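Local coordinates for putative type VI secretion protein (Escherichia coli, PDB 3U66) that forms the cytoplasmic domain of an inner-membrane-attached component shared by bacterial type VI and type IVb secretion systems, its exact role being unknown, at residues A[18-23]-A[69-74]; A[34-39]-A[91-96]; A[63-68]-A[98-103]. All blocks are in the same frame, centred on the assembly; numbering follows the deposited sequence.

Contact 1 (A[18-23]-A[69-74])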
loop_
_atom_site.group_PDB
_atom_site.type_symbol
_atom_site.label_atom_id
_atom_site.label_comp_id
_atom_site.label_asym_id
_atom_site.label_seq_id
_atom_site.Cartn_x
_atom_site.Cartn_y
_atom_site.Cartn_z
ATOM N N LEU A 18 -4.949 -6.403 8.430
ATOM C CA LEU A 18 -5.664 -6.107 9.661
ATOM C C LEU A 18 -4.758 -5.330 10.621
ATOM O O LEU A 18 -5.223 -4.374 11.245
ATOM C CB LEU A 18 -6.236 -7.386 10.292
ATOM C CG LEU A 18 -7.185 -7.222 11.500
ATOM C CD1 LEU A 18 -8.490 -6.486 11.123
ATOM C CD2 LEU A 18 -7.495 -8.579 12.127
HETATM N N MSE A 19 -3.454 -5.699 10.681
HETATM C CA MSE A 19 -2.432 -5.039 11.497
HETATM C C MSE A 19 -2.251 -3.572 11.098
HETATM O O MSE A 19 -2.224 -2.724 11.986
HETATM C CB MSE A 19 -1.106 -5.818 11.448
HETATM C CG MSE A 19 0.047 -5.203 12.273
HETATM SE SE MSE A 19 1.872 -5.779 11.721
HETATM C CE MSE A 19 1.632 -5.796 9.799
ATOM N N VAL A 20 -2.158 -3.266 9.779
ATOM C CA VAL A 20 -2.037 -1.875 9.305
ATOM C C VAL A 20 -3.300 -1.081 9.634
ATOM O O VAL A 20 -3.190 0.060 10.085
ATOM C CB VAL A 20 -1.495 -1.627 7.853
ATOM C CG1 VAL A 20 -0.715 -2.812 7.296
ATOM C CG2 VAL A 20 -2.581 -1.172 6.879
ATOM N N SER A 21 -4.488 -1.717 9.473
ATOM C CA SER A 21 -5.791 -1.124 9.785
ATOM C C SER A 21 -5.875 -0.748 11.273
ATOM O O SER A 21 -6.393 0.321 11.599
ATOM C CB SER A 21 -6.924 -2.072 9.409
ATOM O OG SER A 21 -8.147 -1.367 9.271
ATOM N N GLN A 22 -5.322 -1.598 12.163
ATOM C CA GLN A 22 -5.283 -1.333 13.602
ATOM C C GLN A 22 -4.317 -0.198 13.941
ATOM O O GLN A 22 -4.656 0.647 14.768
ATOM C CB GLN A 22 -4.964 -2.602 14.413
ATOM C CG GLN A 22 -6.130 -3.585 14.534
ATOM C CD GLN A 22 -7.352 -2.982 15.179
ATOM O OE1 GLN A 22 -8.300 -2.565 14.499
ATOM N NE2 GLN A 22 -7.352 -2.923 16.501
ATOM N N LEU A 23 -3.142 -0.158 13.273
ATOM C CA LEU A 23 -2.137 0.896 13.451
ATOM C C LEU A 23 -2.681 2.254 12.983
ATOM O O LEU A 23 -2.379 3.281 13.598
ATOM C CB LEU A 23 -0.827 0.561 12.705
ATOM C CG LEU A 23 0.046 -0.566 13.270
ATOM C CD1 LEU A 23 1.141 -0.932 12.308
ATOM C CD2 LEU A 23 0.705 -0.159 14.556
ATOM N N ALA A 69 5.281 -0.642 1.465
ATOM C CA ALA A 69 4.976 0.781 1.303
ATOM C C ALA A 69 3.754 1.194 2.130
ATOM O O ALA A 69 3.748 2.296 2.687
ATOM C CB ALA A 69 4.742 1.093 -0.164
ATOM N N LEU A 70 2.738 0.305 2.226
ATOM C CA LEU A 70 1.517 0.543 3.000
ATOM C C LEU A 70 1.833 0.559 4.507
ATOM O O LEU A 70 1.522 1.540 5.195
ATOM C CB LEU A 70 0.404 -0.482 2.626
ATOM C CG LEU A 70 -0.861 -0.597 3.504
ATOM C CD1 LEU A 70 -1.678 0.695 3.522
ATOM C CD2 LEU A 70 -1.714 -1.765 3.068
ATOM N N LEU A 71 2.485 -0.507 4.996
ATOM C CA LEU A 71 2.889 -0.676 6.393
ATOM C C LEU A 71 3.879 0.399 6.871
ATOM O O LEU A 71 3.685 0.929 7.960
ATOM C CB LEU A 71 3.448 -2.089 6.607
ATOM C CG LEU A 71 3.768 -2.552 8.029
ATOM C CD1 LEU A 71 2.637 -2.245 9.018
ATOM C CD2 LEU A 71 4.059 -4.019 8.029
ATOM N N ASP A 72 4.903 0.744 6.056
ATOM C CA ASP A 72 5.881 1.796 6.377
ATOM C C ASP A 72 5.197 3.151 6.560
ATOM O O ASP A 72 5.483 3.841 7.538
ATOM C CB ASP A 72 6.964 1.918 5.288
ATOM C CG ASP A 72 8.029 0.838 5.281
ATOM O OD1 ASP A 72 8.338 0.298 6.360
ATOM O OD2 ASP A 72 8.593 0.578 4.207
ATOM N N GLU A 73 4.288 3.522 5.632
ATOM C CA GLU A 73 3.551 4.787 5.675
ATOM C C GLU A 73 2.631 4.915 6.894
ATOM O O GLU A 73 2.602 5.986 7.495
ATOM C CB GLU A 73 2.772 5.025 4.374
ATOM C CG GLU A 73 2.372 6.476 4.176
ATOM C CD GLU A 73 1.231 6.670 3.205
ATOM O OE1 GLU A 73 0.061 6.432 3.586
ATOM O OE2 GLU A 73 1.516 7.052 2.051
ATOM N N SER A 74 1.901 3.839 7.264
ATOM C CA SER A 74 0.991 3.848 8.422
ATOM C C SER A 74 1.717 3.941 9.774
ATOM O O SER A 74 1.120 4.388 10.759
ATOM C CB SER A 74 0.017 2.673 8.384
ATOM O OG SER A 74 0.595 1.506 7.822
#

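Contact 2 (A[34-39]-A[91-96])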
loop_
_atom_site.group_PDB
_atom_site.type_symbol
_atom_site.label_atom_id
_atom_site.label_comp_id
_atom_site.label_asym_id
_atom_site.label_seq_id
_atom_site.Cartn_x
_atom_site.Cartn_y
_atom_site.Cartn_z
ATOM N N ALA A 34 9.760 -4.247 18.467
ATOM C CA ALA A 34 9.031 -5.513 18.549
ATOM C C ALA A 34 8.039 -5.618 17.383
ATOM O O ALA A 34 7.831 -6.713 16.850
ATOM C CB ALA A 34 8.297 -5.602 19.877
ATOM N N LEU A 35 7.443 -4.466 16.984
ATOM C CA LEU A 35 6.506 -4.356 15.866
ATOM C C LEU A 35 7.226 -4.544 14.525
ATOM O O LEU A 35 6.698 -5.238 13.658
ATOM C CB LEU A 35 5.753 -3.014 15.903
ATOM C CG LEU A 35 4.574 -2.878 14.935
ATOM C CD1 LEU A 35 3.323 -3.522 15.497
ATOM C CD2 LEU A 35 4.323 -1.429 14.589
ATOM N N TYR A 36 8.425 -3.946 14.368
ATOM C CA TYR A 36 9.259 -4.061 13.168
ATOM C C TYR A 36 9.627 -5.521 12.873
ATOM O O TYR A 36 9.675 -5.918 11.708
ATOM C CB TYR A 36 10.537 -3.213 13.318
ATOM C CG TYR A 36 11.298 -3.009 12.024
ATOM C CD1 TYR A 36 10.999 -1.948 11.174
ATOM C CD2 TYR A 36 12.339 -3.860 11.661
ATOM C CE1 TYR A 36 11.704 -1.746 9.988
ATOM C CE2 TYR A 36 13.048 -3.674 10.473
ATOM C CZ TYR A 36 12.725 -2.615 9.639
ATOM O OH TYR A 36 13.425 -2.432 8.467
ATOM N N ARG A 37 9.864 -6.297 13.925
ATOM C CA ARG A 37 10.239 -7.692 13.854
ATOM C C ARG A 37 9.074 -8.512 13.374
ATOM O O ARG A 37 9.253 -9.331 12.491
ATOM C CB ARG A 37 10.661 -8.173 15.239
ATOM C CG ARG A 37 12.021 -7.687 15.683
ATOM C CD ARG A 37 12.409 -8.443 16.922
ATOM N NE ARG A 37 13.455 -9.434 16.675
ATOM C CZ ARG A 37 13.243 -10.647 16.158
ATOM N NH1 ARG A 37 12.030 -11.009 15.769
ATOM N NH2 ARG A 37 14.251 -11.493 16.021
ATOM N N ARG A 38 7.877 -8.304 13.950
ATOM C CA ARG A 38 6.626 -8.963 13.568
ATOM C C ARG A 38 6.304 -8.607 12.125
ATOM O O ARG A 38 5.994 -9.506 11.348
ATOM C CB ARG A 38 5.489 -8.538 14.503
ATOM C CG ARG A 38 4.482 -9.649 14.794
ATOM C CD ARG A 38 3.140 -9.435 14.115
ATOM N NE ARG A 38 2.379 -8.353 14.743
ATOM C CZ ARG A 38 1.062 -8.202 14.651
ATOM N NH1 ARG A 38 0.331 -9.074 13.961
ATOM N NH2 ARG A 38 0.462 -7.181 15.246
ATOM N N ALA A 39 6.471 -7.316 11.750
ATOM C CA ALA A 39 6.281 -6.804 10.390
ATOM C C ALA A 39 7.149 -7.589 9.410
ATOM O O ALA A 39 6.622 -8.105 8.431
ATOM C CB ALA A 39 6.637 -5.327 10.329
ATOM N N ASP A 91 15.723 2.712 9.118
ATOM C CA ASP A 91 15.655 1.733 8.021
ATOM C C ASP A 91 14.251 1.114 7.886
ATOM O O ASP A 91 13.928 0.190 8.639
ATOM C CB ASP A 91 16.724 0.630 8.181
ATOM C CG ASP A 91 18.158 1.123 8.189
ATOM O OD1 ASP A 91 18.507 1.962 7.320
ATOM O OD2 ASP A 91 18.947 0.634 9.028
ATOM N N PRO A 92 13.392 1.620 6.961
ATOM C CA PRO A 92 12.043 1.035 6.812
ATOM C C PRO A 92 12.047 -0.268 6.007
ATOM O O PRO A 92 13.105 -0.688 5.531
ATOM C CB PRO A 92 11.250 2.147 6.130
ATOM C CG PRO A 92 12.259 2.928 5.374
ATOM C CD PRO A 92 13.612 2.717 5.996
ATOM N N LEU A 93 10.870 -0.918 5.873
ATOM C CA LEU A 93 10.706 -2.196 5.170
ATOM C C LEU A 93 11.012 -2.108 3.688
ATOM O O LEU A 93 11.485 -3.081 3.109
ATOM C CB LEU A 93 9.310 -2.789 5.391
ATOM C CG LEU A 93 8.928 -3.169 6.831
ATOM C CD1 LEU A 93 7.436 -3.395 6.936
ATOM C CD2 LEU A 93 9.682 -4.415 7.309
ATOM N N GLN A 94 10.746 -0.946 3.077
ATOM C CA GLN A 94 11.014 -0.680 1.660
ATOM C C GLN A 94 12.524 -0.633 1.390
ATOM O O GLN A 94 12.961 -0.925 0.278
ATOM C CB GLN A 94 10.325 0.621 1.203
ATOM C CG GLN A 94 10.682 1.856 2.033
ATOM C CD GLN A 94 9.729 2.993 1.807
ATOM O OE1 GLN A 94 9.988 3.899 1.014
ATOM N NE2 GLN A 94 8.607 2.973 2.503
ATOM N N ALA A 95 13.309 -0.249 2.413
ATOM C CA ALA A 95 14.766 -0.164 2.336
ATOM C C ALA A 95 15.373 -1.509 2.678
ATOM O O ALA A 95 16.337 -1.917 2.030
ATOM C CB ALA A 95 15.282 0.914 3.278
ATOM N N HIS A 96 14.788 -2.212 3.672
ATOM C CA HIS A 96 15.235 -3.516 4.152
ATOM C C HIS A 96 15.015 -4.624 3.127
ATOM O O HIS A 96 15.930 -5.400 2.861
ATOM C CB HIS A 96 14.580 -3.854 5.504
ATOM C CG HIS A 96 14.952 -5.206 6.045
ATOM N ND1 HIS A 96 16.239 -5.490 6.481
ATOM C CD2 HIS A 96 14.187 -6.312 6.198
ATOM C CE1 HIS A 96 16.214 -6.758 6.860
ATOM N NE2 HIS A 96 15.000 -7.292 6.713
#

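Contact 3 (A[63-68]-A[98-103])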
loop_
_atom_site.group_PDB
_atom_site.type_symbol
_atom_site.label_atom_id
_atom_site.label_comp_id
_atom_site.label_asym_id
_atom_site.label_seq_id
_atom_site.Cartn_x
_atom_site.Cartn_y
_atom_site.Cartn_z
HETATM N N MSE A 63 3.129 -7.145 -5.188
HETATM C CA MSE A 63 2.217 -7.314 -4.045
HETATM C C MSE A 63 2.908 -7.022 -2.706
HETATM O O MSE A 63 2.358 -6.288 -1.883
HETATM C CB MSE A 63 1.630 -8.725 -4.031
HETATM C CG MSE A 63 0.443 -8.891 -4.961
HETATM SE SE MSE A 63 0.101 -10.785 -5.296
HETATM C CE MSE A 63 -1.588 -10.840 -4.996
ATOM N N LEU A 64 4.134 -7.560 -2.521
ATOM C CA LEU A 64 4.942 -7.357 -1.323
ATOM C C LEU A 64 5.464 -5.928 -1.209
ATOM O O LEU A 64 5.609 -5.429 -0.089
ATOM C CB LEU A 64 6.092 -8.362 -1.270
ATOM C CG LEU A 64 5.701 -9.795 -0.900
ATOM C CD1 LEU A 64 6.713 -10.785 -1.436
ATOM C CD2 LEU A 64 5.534 -9.952 0.608
ATOM N N TYR A 65 5.737 -5.272 -2.361
ATOM C CA TYR A 65 6.207 -3.890 -2.427
ATOM C C TYR A 65 5.115 -2.958 -1.902
ATOM O O TYR A 65 5.375 -2.174 -0.989
ATOM C CB TYR A 65 6.595 -3.507 -3.869
ATOM C CG TYR A 65 7.267 -2.155 -3.975
ATOM C CD1 TYR A 65 6.530 -1.003 -4.222
ATOM C CD2 TYR A 65 8.650 -2.033 -3.848
ATOM C CE1 TYR A 65 7.140 0.245 -4.298
ATOM C CE2 TYR A 65 9.273 -0.791 -3.932
ATOM C CZ TYR A 65 8.514 0.347 -4.148
ATOM O OH TYR A 65 9.111 1.577 -4.219
ATOM N N ALA A 66 3.883 -3.091 -2.457
ATOM C CA ALA A 66 2.707 -2.307 -2.074
ATOM C C ALA A 66 2.429 -2.472 -0.597
ATOM O O ALA A 66 2.170 -1.476 0.070
ATOM C CB ALA A 66 1.495 -2.729 -2.892
ATOM N N PHE A 67 2.559 -3.703 -0.073
ATOM C CA PHE A 67 2.365 -3.970 1.356
ATOM C C PHE A 67 3.418 -3.300 2.236
ATOM O O PHE A 67 3.053 -2.761 3.287
ATOM C CB PHE A 67 2.291 -5.473 1.658
ATOM C CG PHE A 67 1.950 -5.757 3.095
ATOM C CD1 PHE A 67 0.632 -5.729 3.531
ATOM C CD2 PHE A 67 2.947 -6.040 4.020
ATOM C CE1 PHE A 67 0.320 -5.974 4.863
ATOM C CE2 PHE A 67 2.633 -6.281 5.355
ATOM C CZ PHE A 67 1.323 -6.245 5.765
ATOM N N CYS A 68 4.719 -3.376 1.836
ATOM C CA CYS A 68 5.835 -2.756 2.554
ATOM C C CYS A 68 5.611 -1.250 2.616
ATOM O O CYS A 68 5.668 -0.669 3.692
ATOM C CB CYS A 68 7.170 -3.097 1.900
ATOM S SG CYS A 68 7.830 -4.722 2.353
ATOM N N PHE A 98 13.582 -4.002 -0.250
ATOM C CA PHE A 98 13.664 -3.566 -1.654
ATOM C C PHE A 98 14.777 -2.600 -2.049
ATOM O O PHE A 98 15.035 -2.418 -3.241
ATOM C CB PHE A 98 12.286 -3.113 -2.193
ATOM C CG PHE A 98 11.232 -4.199 -2.158
ATOM C CD1 PHE A 98 11.177 -5.171 -3.152
ATOM C CD2 PHE A 98 10.310 -4.262 -1.120
ATOM C CE1 PHE A 98 10.209 -6.182 -3.114
ATOM C CE2 PHE A 98 9.342 -5.271 -1.083
ATOM C CZ PHE A 98 9.294 -6.222 -2.085
ATOM N N GLY A 99 15.423 -1.999 -1.064
ATOM C CA GLY A 99 16.521 -1.073 -1.307
ATOM C C GLY A 99 16.102 0.278 -1.850
ATOM O O GLY A 99 16.785 0.834 -2.713
ATOM N N THR A 100 14.984 0.818 -1.339
ATOM C CA THR A 100 14.470 2.146 -1.694
ATOM C C THR A 100 13.900 2.867 -0.458
ATOM O O THR A 100 13.548 2.227 0.529
ATOM C CB THR A 100 13.487 2.108 -2.909
ATOM O OG1 THR A 100 12.974 3.428 -3.141
ATOM C CG2 THR A 100 12.303 1.135 -2.709
ATOM N N LEU A 101 13.831 4.194 -0.520
ATOM C CA LEU A 101 13.251 5.044 0.524
ATOM C C LEU A 101 12.228 5.957 -0.176
ATOM O O LEU A 101 11.720 6.917 0.422
ATOM C CB LEU A 101 14.336 5.886 1.217
ATOM C CG LEU A 101 15.461 5.137 1.935
ATOM C CD1 LEU A 101 16.779 5.880 1.806
ATOM C CD2 LEU A 101 15.132 4.904 3.385
ATOM N N ASN A 102 11.935 5.634 -1.459
ATOM C CA ASN A 102 11.022 6.386 -2.318
ATOM C C ASN A 102 9.784 5.578 -2.779
ATOM O O ASN A 102 9.304 5.771 -3.894
ATOM C CB ASN A 102 11.794 7.006 -3.503
ATOM C CG ASN A 102 11.117 8.209 -4.114
ATOM O OD1 ASN A 102 10.529 9.061 -3.420
ATOM N ND2 ASN A 102 11.191 8.294 -5.434
ATOM N N ALA A 103 9.252 4.700 -1.906
ATOM C CA ALA A 103 8.077 3.881 -2.223
ATOM C C ALA A 103 6.805 4.709 -2.309
ATOM O O ALA A 103 5.913 4.354 -3.070
ATOM C CB ALA A 103 7.917 2.750 -1.223
#

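Contact 1 (A[18-23]-A[69-74])
The axes of the short segments 18-23 and 69-74 approach to 9.7 Å and run in nearly the same direction, crossing at only 20°. Apolar packing carries almost all of the joint. V20 is directed at the other helix, and its two methyls divide between neighbours: CG2 sits 3.8 Å from L70 CG, crossing that side chain at about a right angle, while CG1 meets CD1 of L71 obliquely. L71 is the common partner. With its CG anti to the backbone N (chi1 -172°), it reaches across so that CD1 meets both V20 and L23, three residues apart on the same face, L23 CD1 lying 3.8 Å from L71 CD1. The selenomethionine M19 bends at chi3 and brings its terminal CE to 3.5 Å from L71 CD2.

The polar contribution stays within one helix. S74 OG lies 2.8 Å from L70 O, with L71 O also within reach, and meets V20 CB by van der Waals contact at 3.8 Å. F67 borders M19 and V20, and A39 of helix 32-52 touches L71. Every touching residue is buried, as expected where near-parallel segments of helices 7-24 and 57-76 pack in an all-helical bundle.

Contact 2 (A[34-39]-A[91-96])
P92 O is the best-held polar atom, gripped by two backbone donors, H96 N at 2.9 Å and A95 N at 3.2 Å. These bonds mark P92 as the N-cap of helix 93-98, whose first turn is tied down further by the carboxylate of D72, bonded to the amides of L93 and Q94.

Against this helix start lies Y36 of helix 32-52. Its CG is anti to the backbone N (chi1 -167°), which carries the phenol across to the loop end. There the hydroxyl stands 2.7 Å from D91 O and 3.4 Å from P92 O; both pairs are weak as hydrogen bonds. The ring is placed by packing: L93 CD2 lies 4.2 Å above one face, offset toward the rim, and P92 CA comes to the ring edge near its plane. H96 adds its CB, 3.5 Å from Y36 OH. W88 meets the same phenol ring edge-to-face. At Y36, an alanine would remove the ring and hydroxyl together, and would probably loosen the seating of residues 91-93 against helix 32-52. Three residues after Y36, A39 CB lies 4.0 Å from CD1 of L93, whose CG is turned beside its own backbone N.

Contact 3 (A[63-68]-A[98-103])
Two different choices of chi1 bring the aromatic groups together. Y65 has CG anti to its backbone N (chi1 -172°), so the phenol swings out from helix 57-76 toward the turn at 98-103. F98 has CG anti to the carbonyl carbon, beside its backbone N, and its ring lies back over the helix.

The rings form an edge-to-face, T-shaped pair: the edge of Y65 is aimed at the face of F98, with centroids 5.3 Å apart and planes at 68°. Y65 CD2 does the touching, 3.8 Å above the F98 plane and offset toward the rim. In-plane neighbours border the CE2-CZ edge of F98. C68 SG is 3.8 Å from F98 CE2, a sulfur-aromatic contact at the ring edge, and L64 CB sits 3.9 Å from F98 CZ. One aromatic side chain thus covers Y65, L64 and C68, residues spanning a full helical turn.

The tip of Y65 reaches past F98 to the end of the turn. T100 CG2 packs at the edge of the Y65 ring, while Y65 OH lies 3.4 Å from A103 CB. No hydrogen bond links the segments, so this end too is held by packing. T100 faces two ways: its methyl meets the phenol, whereas its OG1 accepts from N102 N at 3.0 Å, with a nearly straight N-H...O angle of 162°, forming an ST turn. G99, with positive phi, is the first residue to leave helical torsions after helix 93-98, and A103 begins helix 103-115.

R110 makes a cation-pi contact with Y65, and Q94 OE1 receives A103 N. The whole joins a bundle helix to the short connection between helices 93-98 and 103-115 in an all-helical DotU-family domain, with a T-shaped aromatic pair and an ST turn at the join.

How the contacts relate
Following the chain from the N terminus, helix 7-24 leads into helix 32-52, and contact 1 closes the first long loop when helix 57-76 returns to 18-23. Contact 2 starts within that loop, at 34-39, and closes beyond it at 91-96. Contact 3 opens at 63-68, before contact 1 has closed, and ends last, at 98-103. Each pair therefore crosses, and none nests within another. Helix 57-76 serves contacts 1 and 3, with A69 CB against A103 CB. The side chains of D72 and Q94 bond the three contacts to one another, so that three long helices and the 91-103 connection become one unit.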